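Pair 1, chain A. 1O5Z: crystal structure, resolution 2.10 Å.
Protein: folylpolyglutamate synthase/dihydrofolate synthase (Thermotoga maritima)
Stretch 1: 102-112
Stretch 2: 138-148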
# COMPACT_ATOMS: atom_id res chain seq x y z
N TYR A 102 -2.92 14.07 -1.23
CA TYR A 102 -1.82 13.83 -2.17
C TYR A 102 -1.07 15.14 -2.47
O TYR A 102 -1.65 16.19 -2.68
CB TYR A 102 -2.29 13.26 -3.51
CG TYR A 102 -3.12 11.99 -3.47
CD1 TYR A 102 -3.79 11.56 -4.61
CD2 TYR A 102 -3.24 11.22 -2.30
CE1 TYR A 102 -4.59 10.41 -4.58
CE2 TYR A 102 -4.01 10.07 -2.27
CZ TYR A 102 -4.68 9.66 -3.39
OH TYR A 102 -5.44 8.52 -3.32
N ILE A 103 0.24 15.05 -2.53
CA ILE A 103 1.04 16.13 -3.03
C ILE A 103 0.43 16.60 -4.37
O ILE A 103 -0.06 15.78 -5.14
CB ILE A 103 2.48 15.64 -3.18
CG1 ILE A 103 3.43 16.79 -3.53
CG2 ILE A 103 2.60 14.51 -4.22
CD1 ILE A 103 4.89 16.40 -3.46
N SER A 104 0.43 17.91 -4.59
CA SER A 104 0.01 18.45 -5.82
C SER A 104 1.04 18.22 -6.90
O SER A 104 2.21 18.04 -6.62
CB SER A 104 -0.18 19.96 -5.68
OG SER A 104 1.05 20.60 -5.42
N GLU A 105 0.59 18.26 -8.14
CA GLU A 105 1.51 18.29 -9.28
C GLU A 105 2.55 19.41 -9.16
O GLU A 105 3.74 19.20 -9.42
CB GLU A 105 0.71 18.49 -10.58
CG GLU A 105 -0.11 17.26 -10.93
CD GLU A 105 -0.63 17.25 -12.35
OE1 GLU A 105 -0.46 18.26 -13.08
OE2 GLU A 105 -1.23 16.20 -12.72
N GLU A 106 2.07 20.59 -8.76
CA GLU A 106 2.89 21.79 -8.60
C GLU A 106 4.02 21.57 -7.55
O GLU A 106 5.16 21.92 -7.77
CB GLU A 106 2.00 23.00 -8.22
CG GLU A 106 2.83 24.27 -8.10
CD GLU A 106 2.16 25.45 -7.37
OE1 GLU A 106 2.32 26.62 -7.87
OE2 GLU A 106 1.53 25.19 -6.29
N ASP A 107 3.70 20.97 -6.43
CA ASP A 107 4.73 20.69 -5.47
C ASP A 107 5.70 19.60 -5.88
O ASP A 107 6.87 19.65 -5.49
CB ASP A 107 4.11 20.35 -4.13
CG ASP A 107 3.65 21.60 -3.37
OD1 ASP A 107 4.03 22.74 -3.77
OD2 ASP A 107 2.91 21.53 -2.36
N VAL A 108 5.23 18.61 -6.61
CA VAL A 108 6.12 17.60 -7.09
C VAL A 108 7.16 18.31 -7.99
O VAL A 108 8.37 18.09 -7.88
CB VAL A 108 5.38 16.54 -7.90
CG1 VAL A 108 6.38 15.74 -8.80
CG2 VAL A 108 4.52 15.63 -6.99
N VAL A 109 6.66 19.16 -8.86
CA VAL A 109 7.52 19.95 -9.75
C VAL A 109 8.50 20.79 -8.92
O VAL A 109 9.70 20.79 -9.20
CB VAL A 109 6.66 20.80 -10.70
CG1 VAL A 109 7.51 21.82 -11.48
CG2 VAL A 109 5.98 19.94 -11.67
N LYS A 110 8.00 21.46 -7.89
CA LYS A 110 8.84 22.29 -7.02
C LYS A 110 9.94 21.51 -6.32
O LYS A 110 11.10 21.92 -6.36
CB LYS A 110 7.99 23.02 -5.96
CG LYS A 110 7.28 24.33 -6.48
CD LYS A 110 6.23 24.81 -5.44
CE LYS A 110 6.05 26.34 -5.42
NZ LYS A 110 6.19 26.93 -4.00
N ILE A 111 9.59 20.43 -5.66
CA ILE A 111 10.60 19.61 -5.03
C ILE A 111 11.58 19.06 -6.06
O ILE A 111 12.78 19.06 -5.82
CB ILE A 111 10.00 18.49 -4.16
CG1 ILE A 111 9.71 19.02 -2.74
CG2 ILE A 111 11.01 17.33 -3.94
CD1 ILE A 111 8.38 19.37 -2.61
N TYR A 112 11.09 18.63 -7.21
CA TYR A 112 12.00 18.19 -8.22
C TYR A 112 13.01 19.32 -8.65
O TYR A 112 14.18 19.08 -8.77
CB TYR A 112 11.24 17.65 -9.43
CG TYR A 112 12.22 17.33 -10.50
CD1 TYR A 112 12.95 16.15 -10.46
CD2 TYR A 112 12.48 18.24 -11.49
CE1 TYR A 112 13.88 15.88 -11.42
CE2 TYR A 112 13.40 18.00 -12.43
CZ TYR A 112 14.10 16.82 -12.39
OH TYR A 112 15.07 16.61 -13.37
N ALA A 138 13.55 10.51 -1.40
CA ALA A 138 14.20 11.74 -1.02
C ALA A 138 13.27 12.94 -1.27
O ALA A 138 13.28 13.93 -0.50
CB ALA A 138 15.51 11.88 -1.78
N MET A 139 12.51 12.86 -2.36
CA MET A 139 11.48 13.84 -2.63
C MET A 139 10.48 13.92 -1.48
O MET A 139 10.15 14.99 -1.04
CB MET A 139 10.71 13.46 -3.87
CG MET A 139 11.44 13.71 -5.18
SD MET A 139 10.34 13.36 -6.62
CE MET A 139 8.75 14.02 -5.99
N ALA A 140 9.99 12.78 -1.01
CA ALA A 140 9.09 12.78 0.11
C ALA A 140 9.75 13.39 1.32
O ALA A 140 9.18 14.26 1.93
CB ALA A 140 8.65 11.40 0.41
N PHE A 141 10.96 12.96 1.65
CA PHE A 141 11.66 13.49 2.83
C PHE A 141 11.83 14.98 2.77
O PHE A 141 11.66 15.68 3.76
CB PHE A 141 13.03 12.87 3.00
CG PHE A 141 13.02 11.49 3.59
CD1 PHE A 141 13.79 10.49 3.02
CD2 PHE A 141 12.31 11.21 4.75
CE1 PHE A 141 13.81 9.17 3.56
CE2 PHE A 141 12.35 9.93 5.31
CZ PHE A 141 13.11 8.91 4.70
N LEU A 142 12.19 15.47 1.60
CA LEU A 142 12.39 16.90 1.40
C LEU A 142 11.06 17.65 1.54
O LEU A 142 10.96 18.69 2.17
CB LEU A 142 12.97 17.12 -0.01
CG LEU A 142 13.40 18.53 -0.34
CD1 LEU A 142 14.27 19.05 0.75
CD2 LEU A 142 14.10 18.63 -1.71
N TYR A 143 10.02 17.09 0.94
CA TYR A 143 8.70 17.69 0.98
C TYR A 143 8.21 17.81 2.44
O TYR A 143 7.75 18.85 2.85
CB TYR A 143 7.77 16.83 0.15
CG TYR A 143 6.34 17.22 0.17
CD1 TYR A 143 5.89 18.30 -0.55
CD2 TYR A 143 5.40 16.44 0.84
CE1 TYR A 143 4.57 18.63 -0.58
CE2 TYR A 143 4.07 16.75 0.82
CZ TYR A 143 3.65 17.84 0.08
OH TYR A 143 2.34 18.18 0.04
N PHE A 144 8.34 16.73 3.20
CA PHE A 144 7.99 16.73 4.58
C PHE A 144 8.73 17.79 5.33
O PHE A 144 8.16 18.39 6.21
CB PHE A 144 8.25 15.37 5.22
CG PHE A 144 7.52 14.25 4.57
CD1 PHE A 144 6.29 14.45 3.93
CD2 PHE A 144 8.03 12.97 4.61
CE1 PHE A 144 5.60 13.41 3.32
CE2 PHE A 144 7.35 11.91 4.01
CZ PHE A 144 6.11 12.15 3.36
N ALA A 145 10.00 17.97 5.02
CA ALA A 145 10.78 19.06 5.61
C ALA A 145 10.27 20.45 5.16
O ALA A 145 10.04 21.34 5.99
CB ALA A 145 12.28 18.91 5.26
N GLU A 146 10.06 20.65 3.85
CA GLU A 146 9.63 21.95 3.38
C GLU A 146 8.26 22.21 4.03
O GLU A 146 7.93 23.35 4.34
CB GLU A 146 9.64 22.11 1.82
CG GLU A 146 10.84 21.45 1.09
CD GLU A 146 11.66 22.29 0.05
OE1 GLU A 146 12.84 22.61 0.40
OE2 GLU A 146 11.22 22.58 -1.13
N LYS A 147 7.48 21.18 4.33
CA LYS A 147 6.15 21.40 4.91
C LYS A 147 6.15 21.46 6.43
O LYS A 147 5.08 21.57 7.03
CB LYS A 147 5.16 20.31 4.47
CG LYS A 147 4.80 20.36 3.01
CD LYS A 147 4.03 21.61 2.67
CE LYS A 147 3.64 21.60 1.19
NZ LYS A 147 2.88 22.83 0.77
N ASN A 148 7.32 21.36 7.07
CA ASN A 148 7.37 21.43 8.55
C ASN A 148 6.42 20.44 9.24
O ASN A 148 5.69 20.78 10.14
CB ASN A 148 7.10 22.85 9.03
CG ASN A 148 8.01 23.87 8.34
OD1 ASN A 148 9.21 23.64 8.15
ND2 ASN A 148 7.44 24.99 7.95
O HOH W 1 1.43 19.49 -2.13

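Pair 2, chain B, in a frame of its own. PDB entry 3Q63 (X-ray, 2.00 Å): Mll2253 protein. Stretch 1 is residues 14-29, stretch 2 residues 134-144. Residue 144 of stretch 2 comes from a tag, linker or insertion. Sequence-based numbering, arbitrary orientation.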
# COMPACT_ATOMS: atom_id res chain seq x y z
N GLU B 14 0.22 -18.45 9.68
CA GLU B 14 1.27 -19.48 9.66
C GLU B 14 1.37 -20.09 8.27
O GLU B 14 0.38 -20.17 7.54
CB GLU B 14 0.96 -20.56 10.70
CG GLU B 14 0.74 -20.01 12.10
CD GLU B 14 0.55 -21.09 13.16
OE1 GLU B 14 1.56 -21.63 13.64
OE2 GLU B 14 -0.61 -21.40 13.51
N ARG B 15 2.57 -20.53 7.91
CA ARG B 15 2.80 -21.10 6.60
C ARG B 15 3.95 -22.09 6.66
O ARG B 15 4.90 -21.89 7.42
CB ARG B 15 3.15 -19.99 5.59
CG ARG B 15 2.02 -19.00 5.26
CD ARG B 15 1.21 -19.46 4.05
NE ARG B 15 0.19 -18.49 3.64
CZ ARG B 15 -0.94 -18.25 4.31
NH1 ARG B 15 -1.21 -18.91 5.42
NH2 ARG B 15 -1.80 -17.34 3.85
N GLN B 16 3.85 -23.16 5.88
CA GLN B 16 4.92 -24.15 5.82
C GLN B 16 5.66 -23.78 4.53
O GLN B 16 5.07 -23.80 3.45
CB GLN B 16 4.35 -25.56 5.71
CG GLN B 16 5.39 -26.65 5.46
CD GLN B 16 6.46 -26.70 6.54
OE1 GLN B 16 6.16 -26.81 7.74
NE2 GLN B 16 7.71 -26.61 6.12
N ILE B 17 6.94 -23.43 4.66
CA ILE B 17 7.74 -23.03 3.51
C ILE B 17 8.78 -24.09 3.16
O ILE B 17 9.57 -24.51 4.01
CB ILE B 17 8.46 -21.68 3.78
CG1 ILE B 17 7.41 -20.60 4.09
CG2 ILE B 17 9.29 -21.27 2.57
CD1 ILE B 17 8.00 -19.22 4.36
N SER B 18 8.76 -24.51 1.90
CA SER B 18 9.67 -25.53 1.40
C SER B 18 11.07 -25.02 1.09
O SER B 18 11.62 -25.27 0.01
CB SER B 18 9.09 -26.18 0.14
OG SER B 18 7.93 -26.93 0.45
N HIS B 19 11.65 -24.28 2.04
CA HIS B 19 12.98 -23.73 1.89
C HIS B 19 13.62 -23.75 3.27
O HIS B 19 12.93 -23.71 4.29
CB HIS B 19 12.92 -22.30 1.35
CG HIS B 19 12.38 -22.22 -0.04
ND1 HIS B 19 13.16 -22.43 -1.16
CD2 HIS B 19 11.11 -22.04 -0.50
CE1 HIS B 19 12.40 -22.39 -2.24
NE2 HIS B 19 11.15 -22.15 -1.87
N PRO B 20 14.96 -23.83 3.32
CA PRO B 20 15.69 -23.85 4.59
C PRO B 20 15.55 -22.52 5.32
O PRO B 20 15.36 -21.48 4.69
CB PRO B 20 17.13 -24.15 4.17
CG PRO B 20 17.19 -23.62 2.77
CD PRO B 20 15.87 -24.06 2.19
N PRO B 21 15.63 -22.55 6.66
CA PRO B 21 15.51 -21.34 7.48
C PRO B 21 16.45 -20.19 7.08
O PRO B 21 16.03 -19.03 7.04
CB PRO B 21 15.77 -21.85 8.90
CG PRO B 21 16.64 -23.06 8.68
CD PRO B 21 15.99 -23.71 7.49
N GLU B 22 17.70 -20.51 6.75
CA GLU B 22 18.66 -19.48 6.35
C GLU B 22 18.20 -18.64 5.16
O GLU B 22 18.41 -17.43 5.13
CB GLU B 22 20.02 -20.10 6.04
CG GLU B 22 20.66 -20.75 7.23
CD GLU B 22 19.99 -22.06 7.60
OE1 GLU B 22 20.03 -22.43 8.80
OE2 GLU B 22 19.44 -22.72 6.69
N LYS B 23 17.61 -19.30 4.18
CA LYS B 23 17.11 -18.64 2.98
C LYS B 23 15.93 -17.75 3.34
O LYS B 23 15.85 -16.59 2.93
CB LYS B 23 16.69 -19.70 1.96
CG LYS B 23 16.02 -19.18 0.71
CD LYS B 23 17.03 -18.97 -0.40
CE LYS B 23 16.53 -19.60 -1.70
NZ LYS B 23 16.42 -21.08 -1.56
N LEU B 24 15.00 -18.30 4.12
CA LEU B 24 13.83 -17.54 4.55
C LEU B 24 14.32 -16.32 5.34
O LEU B 24 13.87 -15.20 5.11
CB LEU B 24 12.94 -18.41 5.46
CG LEU B 24 11.42 -18.22 5.42
CD1 LEU B 24 10.83 -18.85 6.66
CD2 LEU B 24 11.05 -16.74 5.35
N TRP B 25 15.25 -16.55 6.26
CA TRP B 25 15.78 -15.47 7.09
C TRP B 25 16.31 -14.30 6.27
O TRP B 25 16.07 -13.14 6.61
CB TRP B 25 16.89 -15.99 8.02
CG TRP B 25 17.45 -14.91 8.90
CD1 TRP B 25 18.64 -14.25 8.74
CD2 TRP B 25 16.84 -14.34 10.07
NE1 TRP B 25 18.80 -13.31 9.73
CE2 TRP B 25 17.71 -13.35 10.56
CE3 TRP B 25 15.63 -14.58 10.74
CZ2 TRP B 25 17.42 -12.59 11.70
CZ3 TRP B 25 15.35 -13.82 11.88
CH2 TRP B 25 16.24 -12.84 12.34
N ARG B 26 17.04 -14.61 5.20
CA ARG B 26 17.59 -13.57 4.34
C ARG B 26 16.49 -12.76 3.67
O ARG B 26 16.56 -11.54 3.60
CB ARG B 26 18.51 -14.19 3.28
CG ARG B 26 19.94 -14.42 3.78
CD ARG B 26 20.83 -14.99 2.69
NE ARG B 26 20.75 -16.45 2.62
CZ ARG B 26 21.14 -17.27 3.59
NH1 ARG B 26 21.65 -16.79 4.71
NH2 ARG B 26 21.03 -18.58 3.43
N ALA B 27 15.47 -13.45 3.18
CA ALA B 27 14.36 -12.77 2.52
C ALA B 27 13.62 -11.84 3.48
O ALA B 27 12.99 -10.87 3.07
CB ALA B 27 13.39 -13.79 1.92
N LEU B 28 13.70 -12.14 4.78
CA LEU B 28 13.02 -11.33 5.79
C LEU B 28 13.88 -10.19 6.36
O LEU B 28 13.37 -9.26 6.98
CB LEU B 28 12.58 -12.21 6.96
CG LEU B 28 11.51 -13.28 6.69
CD1 LEU B 28 11.42 -14.23 7.86
CD2 LEU B 28 10.18 -12.60 6.42
N THR B 29 15.19 -10.27 6.14
CA THR B 29 16.13 -9.29 6.67
C THR B 29 16.96 -8.52 5.65
O THR B 29 17.73 -7.64 6.01
CB THR B 29 17.10 -9.97 7.65
OG1 THR B 29 17.80 -11.02 6.98
CG2 THR B 29 16.33 -10.56 8.84
N LYS B 134 3.74 -13.82 -2.02
CA LYS B 134 4.81 -13.22 -2.80
C LYS B 134 6.17 -13.61 -2.23
O LYS B 134 7.16 -13.64 -2.95
CB LYS B 134 4.67 -11.69 -2.83
CG LYS B 134 3.41 -11.21 -3.56
CD LYS B 134 3.28 -9.69 -3.56
CE LYS B 134 4.37 -9.02 -4.37
NZ LYS B 134 4.20 -7.54 -4.40
N LEU B 135 6.21 -13.93 -0.94
CA LEU B 135 7.44 -14.35 -0.30
C LEU B 135 7.82 -15.74 -0.81
O LEU B 135 8.98 -15.99 -1.16
CB LEU B 135 7.28 -14.39 1.23
CG LEU B 135 8.40 -15.07 2.02
CD1 LEU B 135 9.72 -14.35 1.77
CD2 LEU B 135 8.08 -15.05 3.52
N GLU B 136 6.84 -16.64 -0.86
CA GLU B 136 7.09 -17.99 -1.35
C GLU B 136 7.44 -17.99 -2.83
O GLU B 136 8.24 -18.81 -3.29
CB GLU B 136 5.87 -18.87 -1.10
CG GLU B 136 5.71 -19.24 0.36
CD GLU B 136 4.55 -20.18 0.59
OE1 GLU B 136 3.39 -19.71 0.55
OE2 GLU B 136 4.80 -21.38 0.81
N GLN B 137 6.84 -17.06 -3.56
CA GLN B 137 7.10 -16.93 -4.99
C GLN B 137 8.56 -16.51 -5.20
O GLN B 137 9.25 -17.03 -6.07
CB GLN B 137 6.16 -15.88 -5.59
CG GLN B 137 6.53 -15.44 -7.00
CD GLN B 137 5.59 -14.37 -7.55
OE1 GLN B 137 5.36 -13.34 -6.91
NE2 GLN B 137 5.07 -14.61 -8.75
N LEU B 138 9.00 -15.56 -4.38
CA LEU B 138 10.38 -15.07 -4.45
C LEU B 138 11.37 -16.19 -4.17
O LEU B 138 12.33 -16.38 -4.92
CB LEU B 138 10.58 -13.94 -3.45
CG LEU B 138 12.02 -13.44 -3.26
CD1 LEU B 138 12.49 -12.79 -4.54
CD2 LEU B 138 12.08 -12.46 -2.09
N LEU B 139 11.14 -16.93 -3.08
CA LEU B 139 12.02 -18.03 -2.70
C LEU B 139 12.12 -19.10 -3.79
O LEU B 139 13.17 -19.73 -3.95
CB LEU B 139 11.53 -18.66 -1.38
CG LEU B 139 11.66 -17.76 -0.14
CD1 LEU B 139 11.12 -18.47 1.11
CD2 LEU B 139 13.13 -17.40 0.07
N ASP B 140 11.04 -19.29 -4.55
CA ASP B 140 11.03 -20.27 -5.63
C ASP B 140 11.74 -19.79 -6.89
O ASP B 140 12.47 -20.55 -7.53
CB ASP B 140 9.60 -20.67 -6.01
CG ASP B 140 8.96 -21.59 -4.99
OD1 ASP B 140 9.70 -22.28 -4.25
OD2 ASP B 140 7.70 -21.65 -4.95
N ARG B 141 11.55 -18.52 -7.27
CA ARG B 141 12.20 -18.02 -8.47
C ARG B 141 13.68 -17.76 -8.26
O ARG B 141 14.43 -17.60 -9.22
CB ARG B 141 11.53 -16.74 -8.97
CG ARG B 141 11.85 -15.51 -8.15
CD ARG B 141 11.56 -14.26 -8.97
NE ARG B 141 10.23 -14.30 -9.58
CZ ARG B 141 9.09 -14.11 -8.92
NH1 ARG B 141 9.10 -13.88 -7.61
NH2 ARG B 141 7.93 -14.15 -9.57
N THR B 142 14.11 -17.71 -7.00
CA THR B 142 15.52 -17.47 -6.70
C THR B 142 16.18 -18.79 -6.32
O THR B 142 17.31 -18.81 -5.85
CB THR B 142 15.70 -16.47 -5.54
OG1 THR B 142 15.10 -16.98 -4.35
CG2 THR B 142 15.05 -15.14 -5.90
N ASP B 143 15.46 -19.89 -6.53
CA ASP B 143 15.98 -21.21 -6.20
C ASP B 143 16.56 -21.87 -7.45
O ASP B 143 16.17 -21.55 -8.58
CB ASP B 143 14.85 -22.07 -5.63
CG ASP B 143 15.32 -23.46 -5.28
OD1 ASP B 143 16.05 -23.60 -4.27
OD2 ASP B 143 14.97 -24.40 -6.01
N LEU B 144 17.50 -22.80 -7.25
CA LEU B 144 18.13 -23.51 -8.36
C LEU B 144 17.12 -24.35 -9.14
O LEU B 144 17.14 -24.28 -10.39
CB LEU B 144 19.26 -24.41 -7.84
CG LEU B 144 20.58 -23.71 -7.53
CD1 LEU B 144 21.49 -24.62 -6.73
CD2 LEU B 144 21.24 -23.30 -8.84
O HOH W 2 7.22 -22.43 0.17
O HOH W 3 15.43 -23.84 -0.85
O HOH W 4 8.51 -21.34 -1.97

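Superposing N, CA and C of 14 central residues brings pair 2 onto pair 1 with an RMSD of 0.6 Å. In each pair a short segment leads into a helix that crosses a second helix: the N-to-C directions differ by 103° in pair 1 and 119° in pair 2, with closest axial approaches of 10.0 and 10.8 Å. The N-cap positions match, A:Ser104 with B:Pro20, but only the serine caps through its side chain, A:Asp107 N donating to A:Ser104 OG at 2.9 Å.

The central match is A:Tyr143 with B:Leu139. Their CA atoms lie 0.5 Å apart after superposition, yet their side-chain centres are 3.6 Å apart, reflecting different chi1 wells, t in the tyrosine and m in the leucine, as well as the longer ring. The position before the N-cap, A:Ile103 matched with B:His19, meets this residue in both pairs, with the aromatic role exchanged. In pair 1 A:Ile103 CD1 lies 3.8 Å from the centroid of the A:Tyr143 ring, 18° off its normal; in pair 2 B:Leu139 CB lies 3.6 Å from the centroid of the B:His19 ring, 17° off. Each is a CH-pi contact over a ring face. The imidazole also donates from B:His19 NE2 to B:Asp140 OD1 at 2.8 Å, and its ND1 is 2.7 Å from water 3; in pair 1 A:Tyr143 OH is 2.7 Å from a water that donates to A:Asp107 OD2 at 2.5 Å.

A:Ile111 and B:Ala27 differ clearly in bulk. A:Ile111 sits as a knob among A:Met139, A:Leu142, A:Tyr143 and A:Glu146, with its CD1 3.4 Å from A:Tyr143 CD1. The smaller B:Ala27 reaches across with CB alone, 3.7 Å from B:Leu135 CD1 and 4.1 Å from B:Leu139 CD2. A:Glu146 OE2 lies 4.2 Å from A:Ile111 CG1; the matched B:Thr142 instead meets B:Lys23, B:Thr142 OG1 to B:Lys23 CE 4.0 Å.

Beside it, A:Val108 CG1 approaches A:Met139 CE at 4.1 Å, while at the equivalent positions B:Leu24 CD2 approaches B:Leu135 CD2 at 3.9 Å. A:Leu142 and B:Leu138 nearly coincide, their side-chain centres 0.4 Å apart; A:Leu142 CD2 is 4.0 Å from A:Ile111 CG2, and B:Leu138 CD2 is 4.4 Å from B:Ala27 CB.

Charge is reversed at A:Asp107 with B:Lys23 and A:Lys147 with B:Asp143. A:Lys147 NZ makes a salt bridge and weak hydrogen bond to A:Asp107 OD2 at 3.4 Å; B:Lys23 NZ to B:Asp143 OD1 is a long salt bridge at 3.7 Å.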